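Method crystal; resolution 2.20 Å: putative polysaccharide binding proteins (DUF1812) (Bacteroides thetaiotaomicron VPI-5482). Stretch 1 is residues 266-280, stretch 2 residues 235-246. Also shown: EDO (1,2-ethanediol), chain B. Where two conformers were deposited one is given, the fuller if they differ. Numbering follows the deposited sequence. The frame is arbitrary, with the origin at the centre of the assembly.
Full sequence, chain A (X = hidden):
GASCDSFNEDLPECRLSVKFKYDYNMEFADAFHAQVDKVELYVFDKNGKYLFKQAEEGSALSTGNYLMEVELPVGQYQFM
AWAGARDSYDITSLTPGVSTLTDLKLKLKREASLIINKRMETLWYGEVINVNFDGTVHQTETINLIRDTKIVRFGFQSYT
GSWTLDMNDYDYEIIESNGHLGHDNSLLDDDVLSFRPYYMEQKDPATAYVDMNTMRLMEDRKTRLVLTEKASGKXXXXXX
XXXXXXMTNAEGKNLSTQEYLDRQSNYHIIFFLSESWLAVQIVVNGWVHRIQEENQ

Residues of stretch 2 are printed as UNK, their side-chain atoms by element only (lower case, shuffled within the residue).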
# COMPACT_ATOMS: atom_id res chain seq x y z
N ASN A 266 -5.29 4.60 -5.02
CA ASN A 266 -6.67 4.92 -4.75
C ASN A 266 -7.57 4.28 -5.76
O ASN A 266 -7.47 4.58 -6.95
CB ASN A 266 -6.90 6.41 -4.81
CG ASN A 266 -6.08 7.13 -3.82
OD1 ASN A 266 -5.03 7.66 -4.15
ND2 ASN A 266 -6.53 7.14 -2.57
N TYR A 267 -8.49 3.46 -5.28
CA TYR A 267 -9.37 2.70 -6.14
C TYR A 267 -10.80 2.99 -5.74
O TYR A 267 -11.22 2.67 -4.64
CB TYR A 267 -9.09 1.23 -5.95
CG TYR A 267 -7.71 0.78 -6.36
CD1 TYR A 267 -6.66 0.86 -5.49
CD2 TYR A 267 -7.48 0.22 -7.61
CE1 TYR A 267 -5.40 0.44 -5.85
CE2 TYR A 267 -6.22 -0.21 -7.98
CZ TYR A 267 -5.19 -0.09 -7.09
OH TYR A 267 -3.95 -0.53 -7.45
N HIS A 268 -11.55 3.64 -6.62
CA HIS A 268 -12.95 3.84 -6.37
C HIS A 268 -13.69 2.91 -7.29
O HIS A 268 -13.70 3.12 -8.50
CB HIS A 268 -13.35 5.27 -6.67
CG HIS A 268 -14.80 5.54 -6.38
ND1 HIS A 268 -15.35 6.79 -6.49
CD2 HIS A 268 -15.79 4.72 -5.97
CE1 HIS A 268 -16.64 6.74 -6.18
NE2 HIS A 268 -16.93 5.49 -5.86
N ILE A 269 -14.29 1.89 -6.70
CA ILE A 269 -14.97 0.83 -7.41
C ILE A 269 -16.43 0.82 -7.05
O ILE A 269 -16.79 0.67 -5.86
CB ILE A 269 -14.35 -0.53 -7.06
CG1 ILE A 269 -12.81 -0.46 -7.19
CG2 ILE A 269 -15.01 -1.64 -7.91
CD1 ILE A 269 -12.12 -1.80 -7.07
N ILE A 270 -17.29 1.00 -8.05
CA ILE A 270 -18.70 0.68 -7.93
C ILE A 270 -18.98 -0.73 -8.49
O ILE A 270 -18.64 -1.02 -9.63
CB ILE A 270 -19.60 1.64 -8.70
CG1 ILE A 270 -19.22 3.11 -8.47
CG2 ILE A 270 -21.01 1.46 -8.22
CD1 ILE A 270 -19.23 3.51 -7.04
N PHE A 271 -19.61 -1.57 -7.68
CA PHE A 271 -20.25 -2.79 -8.15
C PHE A 271 -21.72 -2.59 -8.47
O PHE A 271 -22.51 -2.07 -7.65
CB PHE A 271 -20.12 -3.90 -7.10
CG PHE A 271 -18.70 -4.22 -6.76
CD1 PHE A 271 -18.02 -3.44 -5.86
CD2 PHE A 271 -18.07 -5.29 -7.33
CE1 PHE A 271 -16.73 -3.71 -5.55
CE2 PHE A 271 -16.77 -5.58 -7.02
CZ PHE A 271 -16.10 -4.78 -6.13
N PHE A 272 -22.08 -3.01 -9.68
CA PHE A 272 -23.45 -3.04 -10.16
C PHE A 272 -23.90 -4.48 -10.13
O PHE A 272 -23.42 -5.31 -10.91
CB PHE A 272 -23.55 -2.46 -11.57
CG PHE A 272 -23.21 -1.02 -11.61
CD1 PHE A 272 -21.89 -0.61 -11.61
CD2 PHE A 272 -24.21 -0.07 -11.57
CE1 PHE A 272 -21.58 0.73 -11.61
CE2 PHE A 272 -23.90 1.28 -11.55
CZ PHE A 272 -22.60 1.68 -11.57
N LEU A 273 -24.80 -4.79 -9.20
CA LEU A 273 -25.13 -6.18 -8.89
C LEU A 273 -26.51 -6.58 -9.37
O LEU A 273 -27.43 -5.75 -9.49
CB LEU A 273 -25.09 -6.39 -7.40
CG LEU A 273 -23.78 -6.00 -6.76
CD1 LEU A 273 -24.03 -5.73 -5.32
CD2 LEU A 273 -22.83 -7.15 -6.95
N SER A 274 -26.63 -7.86 -9.64
CA SER A 274 -27.92 -8.47 -9.88
C SER A 274 -28.63 -8.62 -8.52
O SER A 274 -28.01 -8.50 -7.45
CB SER A 274 -27.75 -9.84 -10.54
OG SER A 274 -27.29 -10.82 -9.63
N GLU A 275 -29.90 -8.93 -8.61
CA GLU A 275 -30.67 -9.38 -7.44
C GLU A 275 -30.07 -10.57 -6.72
O GLU A 275 -30.34 -10.77 -5.56
CB GLU A 275 -32.09 -9.76 -7.86
CG GLU A 275 -32.88 -8.61 -8.38
CD GLU A 275 -34.39 -8.85 -8.31
OE1 GLU A 275 -34.81 -10.02 -8.10
OE2 GLU A 275 -35.13 -7.85 -8.45
N SER A 276 -29.27 -11.36 -7.41
CA SER A 276 -28.71 -12.53 -6.79
C SER A 276 -27.24 -12.31 -6.44
O SER A 276 -26.48 -13.26 -6.40
CB SER A 276 -28.92 -13.75 -7.71
OG SER A 276 -28.49 -13.48 -9.03
N TRP A 277 -26.85 -11.06 -6.16
CA TRP A 277 -25.48 -10.73 -5.75
C TRP A 277 -24.37 -11.14 -6.71
O TRP A 277 -23.28 -11.46 -6.28
CB TRP A 277 -25.19 -11.28 -4.36
CG TRP A 277 -25.89 -10.48 -3.35
CD1 TRP A 277 -27.13 -10.68 -2.89
CD2 TRP A 277 -25.41 -9.29 -2.73
NE1 TRP A 277 -27.48 -9.68 -2.02
CE2 TRP A 277 -26.42 -8.83 -1.89
CE3 TRP A 277 -24.21 -8.58 -2.80
CZ2 TRP A 277 -26.28 -7.69 -1.09
CZ3 TRP A 277 -24.07 -7.45 -2.02
CH2 TRP A 277 -25.10 -7.02 -1.18
N LEU A 278 -24.66 -11.13 -8.01
CA LEU A 278 -23.66 -11.34 -9.05
C LEU A 278 -23.28 -9.96 -9.58
O LEU A 278 -24.18 -9.17 -9.90
CB LEU A 278 -24.26 -12.22 -10.15
CG LEU A 278 -23.58 -12.54 -11.48
CD1 LEU A 278 -22.36 -13.46 -11.28
CD2 LEU A 278 -24.61 -13.18 -12.49
N ALA A 279 -21.99 -9.67 -9.66
CA ALA A 279 -21.51 -8.43 -10.29
C ALA A 279 -21.70 -8.49 -11.81
O ALA A 279 -21.16 -9.36 -12.52
CB ALA A 279 -20.04 -8.16 -9.93
N VAL A 280 -22.54 -7.59 -12.32
CA VAL A 280 -22.77 -7.50 -13.74
C VAL A 280 -21.66 -6.70 -14.38
O VAL A 280 -21.07 -7.09 -15.42
CB VAL A 280 -24.13 -6.93 -14.06
CG1 VAL A 280 -24.30 -6.81 -15.57
CG2 VAL A 280 -25.20 -7.84 -13.44
N UNK A 235 -22.74 -14.90 4.20
CA UNK A 235 -21.91 -14.23 3.21
C UNK A 235 -22.63 -14.14 1.90
O UNK A 235 -22.99 -15.16 1.35
c UNK A 235 -17.96 -17.44 2.78
c UNK A 235 -19.56 -14.70 4.05
n UNK A 235 -17.94 -16.54 3.77
n UNK A 235 -18.16 -17.08 1.51
c UNK A 235 -20.60 -14.98 3.00
n UNK A 235 -17.76 -18.72 3.08
c UNK A 235 -18.17 -15.11 3.61
N UNK A 236 -22.82 -12.92 1.38
CA UNK A 236 -23.61 -12.70 0.16
C UNK A 236 -22.76 -12.35 -1.05
O UNK A 236 -23.27 -12.32 -2.16
c UNK A 236 -25.70 -12.02 1.41
c UNK A 236 -24.65 -11.58 0.35
c UNK A 236 -23.99 -10.28 0.77
N UNK A 237 -21.48 -12.07 -0.83
CA UNK A 237 -20.57 -11.63 -1.89
C UNK A 237 -19.14 -11.95 -1.46
O UNK A 237 -18.71 -11.61 -0.36
c UNK A 237 -20.31 -9.54 -5.89
c UNK A 237 -20.20 -9.64 -3.48
c UNK A 237 -20.76 -10.06 -4.67
c UNK A 237 -20.73 -10.14 -2.14
c UNK A 237 -18.75 -8.15 -4.75
c UNK A 237 -19.29 -8.59 -5.92
c UNK A 237 -19.20 -8.67 -3.53
N UNK A 238 -18.40 -12.60 -2.35
CA UNK A 238 -17.09 -13.08 -2.01
C UNK A 238 -16.28 -13.20 -3.27
O UNK A 238 -16.33 -14.23 -3.92
c UNK A 238 -15.85 -14.84 -0.66
o UNK A 238 -15.83 -15.81 0.11
o UNK A 238 -14.82 -14.20 -0.95
c UNK A 238 -17.18 -14.42 -1.28
N UNK A 239 -15.52 -12.15 -3.59
CA UNK A 239 -14.80 -12.09 -4.85
C UNK A 239 -13.31 -11.90 -4.65
O UNK A 239 -12.81 -11.57 -3.55
c UNK A 239 -16.86 -11.45 -6.16
c UNK A 239 -14.20 -8.82 -5.60
c UNK A 239 -15.44 -9.62 -5.32
c UNK A 239 -15.42 -11.06 -5.86
N UNK A 240 -12.58 -12.18 -5.72
CA UNK A 240 -11.13 -12.07 -5.71
C UNK A 240 -10.85 -10.71 -6.29
O UNK A 240 -10.96 -10.48 -7.50
c UNK A 240 -9.02 -13.10 -6.65
n UNK A 240 -8.38 -14.19 -7.03
o UNK A 240 -8.44 -12.04 -6.43
c UNK A 240 -10.51 -13.22 -6.51
N UNK A 241 -10.56 -9.78 -5.39
CA UNK A 241 -10.34 -8.42 -5.75
C UNK A 241 -9.13 -8.30 -6.68
O UNK A 241 -9.13 -7.48 -7.61
c UNK A 241 -9.97 -6.11 -4.63
c UNK A 241 -9.64 -5.44 -3.27
c UNK A 241 -10.12 -7.61 -4.47
c UNK A 241 -11.24 -5.55 -5.24
N UNK A 242 -8.08 -9.07 -6.41
CA UNK A 242 -6.91 -8.97 -7.27
C UNK A 242 -7.31 -9.34 -8.70
O UNK A 242 -6.89 -8.71 -9.67
c UNK A 242 -4.63 -9.80 -7.92
c UNK A 242 -4.85 -8.14 -5.15
c UNK A 242 -5.30 -9.61 -5.43
c UNK A 242 -5.78 -9.91 -6.87
N UNK A 243 -8.10 -10.39 -8.81
CA UNK A 243 -8.56 -10.85 -10.11
C UNK A 243 -9.47 -9.86 -10.84
O UNK A 243 -9.37 -9.67 -12.05
o UNK A 243 -7.90 -13.52 -11.11
c UNK A 243 -9.30 -12.16 -9.96
o UNK A 243 -9.95 -13.20 -11.91
c UNK A 243 -9.04 -13.04 -11.06
N UNK A 244 -10.36 -9.23 -10.09
CA UNK A 244 -11.19 -8.17 -10.66
C UNK A 244 -10.34 -7.01 -11.13
O UNK A 244 -10.63 -6.42 -12.17
c UNK A 244 -13.51 -8.59 -9.64
c UNK A 244 -15.90 -8.80 -9.64
o UNK A 244 -16.89 -10.91 -9.60
c UNK A 244 -14.76 -8.02 -9.64
c UNK A 244 -12.25 -7.72 -9.65
c UNK A 244 -13.42 -9.97 -9.62
c UNK A 244 -15.77 -10.14 -9.62
c UNK A 244 -14.52 -10.74 -9.60
N UNK A 245 -9.29 -6.66 -10.39
CA UNK A 245 -8.42 -5.58 -10.83
C UNK A 245 -7.54 -6.03 -12.01
O UNK A 245 -7.30 -5.25 -12.92
c UNK A 245 -8.92 -2.96 -9.16
c UNK A 245 -7.58 -5.03 -9.67
c UNK A 245 -8.38 -4.24 -8.62
c UNK A 245 -7.53 -3.98 -7.44
N UNK A 246 -7.10 -7.29 -12.00
CA UNK A 246 -6.28 -7.81 -13.10
C UNK A 246 -7.05 -7.82 -14.42
O UNK A 246 -6.47 -7.50 -15.45
c UNK A 246 -5.69 -9.24 -12.77
C1 EDO B . -10.30 6.48 -3.18
O1 EDO B . -9.13 6.94 -2.49
C2 EDO B . -11.37 7.57 -3.13
O2 EDO B . -11.91 7.88 -4.42
O HOH W 1 -22.51 -13.29 -4.27

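Position 235 carries three carbons, a nitrogen, then a carbon bearing two more nitrogens, an unbranched chain ending in a guanidinium; it reaches nothing on stretch 1. This is Arg235.

Position 236 has three side-chain carbons forked at CB. One methyl lies 3.7 Å from the centroid of the six-membered ring of Trp277 and only 2° off its normal, a CH-pi contact over the face. The beta-branched fork identifies Val236; the methyl is CG2.

Position 237 shows one carbon and a six-carbon ring without a heteroatom, lying against Phe271, Leu273, Trp277 and Ala279: Phe237. Its edge turns toward the face of Phe271, with centroids 5.5 Å apart and planes at 80°. Phe237 CE1 lies 3.6 Å from Leu273 CD2, while Phe237 CZ lies 4.1 Å from Ala279 CB.

Position 238 has two carbons, the second with two oxygens, and no contact with stretch 1: a carboxylate on a short stem, Asp238. Its OD2 is 3.0 Å from Arg235 NH1, a salt bridge of charges only, since the oxygen lies well out of the guanidinium plane.

Position 239 has four carbons forked at the first, one arm two carbons long, and touches Phe271, hence Ile239. Its CD1 lies 4.4 Å from Phe271 CE2, a marginal contact.

Position 240 has two carbons, the second bearing one oxygen and one nitrogen, and stays out of reach of stretch 1. It is Asn240, the N-cap: the backbone N of 243 donates to Asn240 OD1 at 2.9 Å.

Position 241 has four carbons forked at the second, touching Ile269: Leu241. Its CA-to-CB bond points sideways, yet CD1 comes within 4.3 Å of Ile269 CD1.

Position 242 has four carbons forked at the first, one arm two carbons long, buried without touching stretch 1: Ile242.

Position 243 has two carbons, the second carrying two oxygens, out of reach of stretch 1: Asp243.

Position 244 has one carbon, then a six-carbon ring bearing one oxygen, touching Phe271 and Ala279: Tyr244. Its CD2 approaches the edge of the Phe271 ring, 4.1 Å from Phe271 CE2.

Position 245 has four carbons forked at the second, touching Tyr267 and Ile269: Leu245, whose CD2 lies 3.8 Å from Tyr267 CD2 and 4.0 Å from Ile269 CD1.

Position 246 has a single carbon and no contact: Ala246.

The contact buries 521 Å² in total and has no direct hydrogen bond across it. Tyr267, Ile269, Phe271 and Leu273 alternate along their strand to present apolar side chains; Trp277 adds a ring face. One water bridges the backbones, its oxygen 2.4 Å from Val236 O and 2.8 Å from Trp277 O, donating to both.

Stretch 2 (235-246) RVFDINLIDYLA
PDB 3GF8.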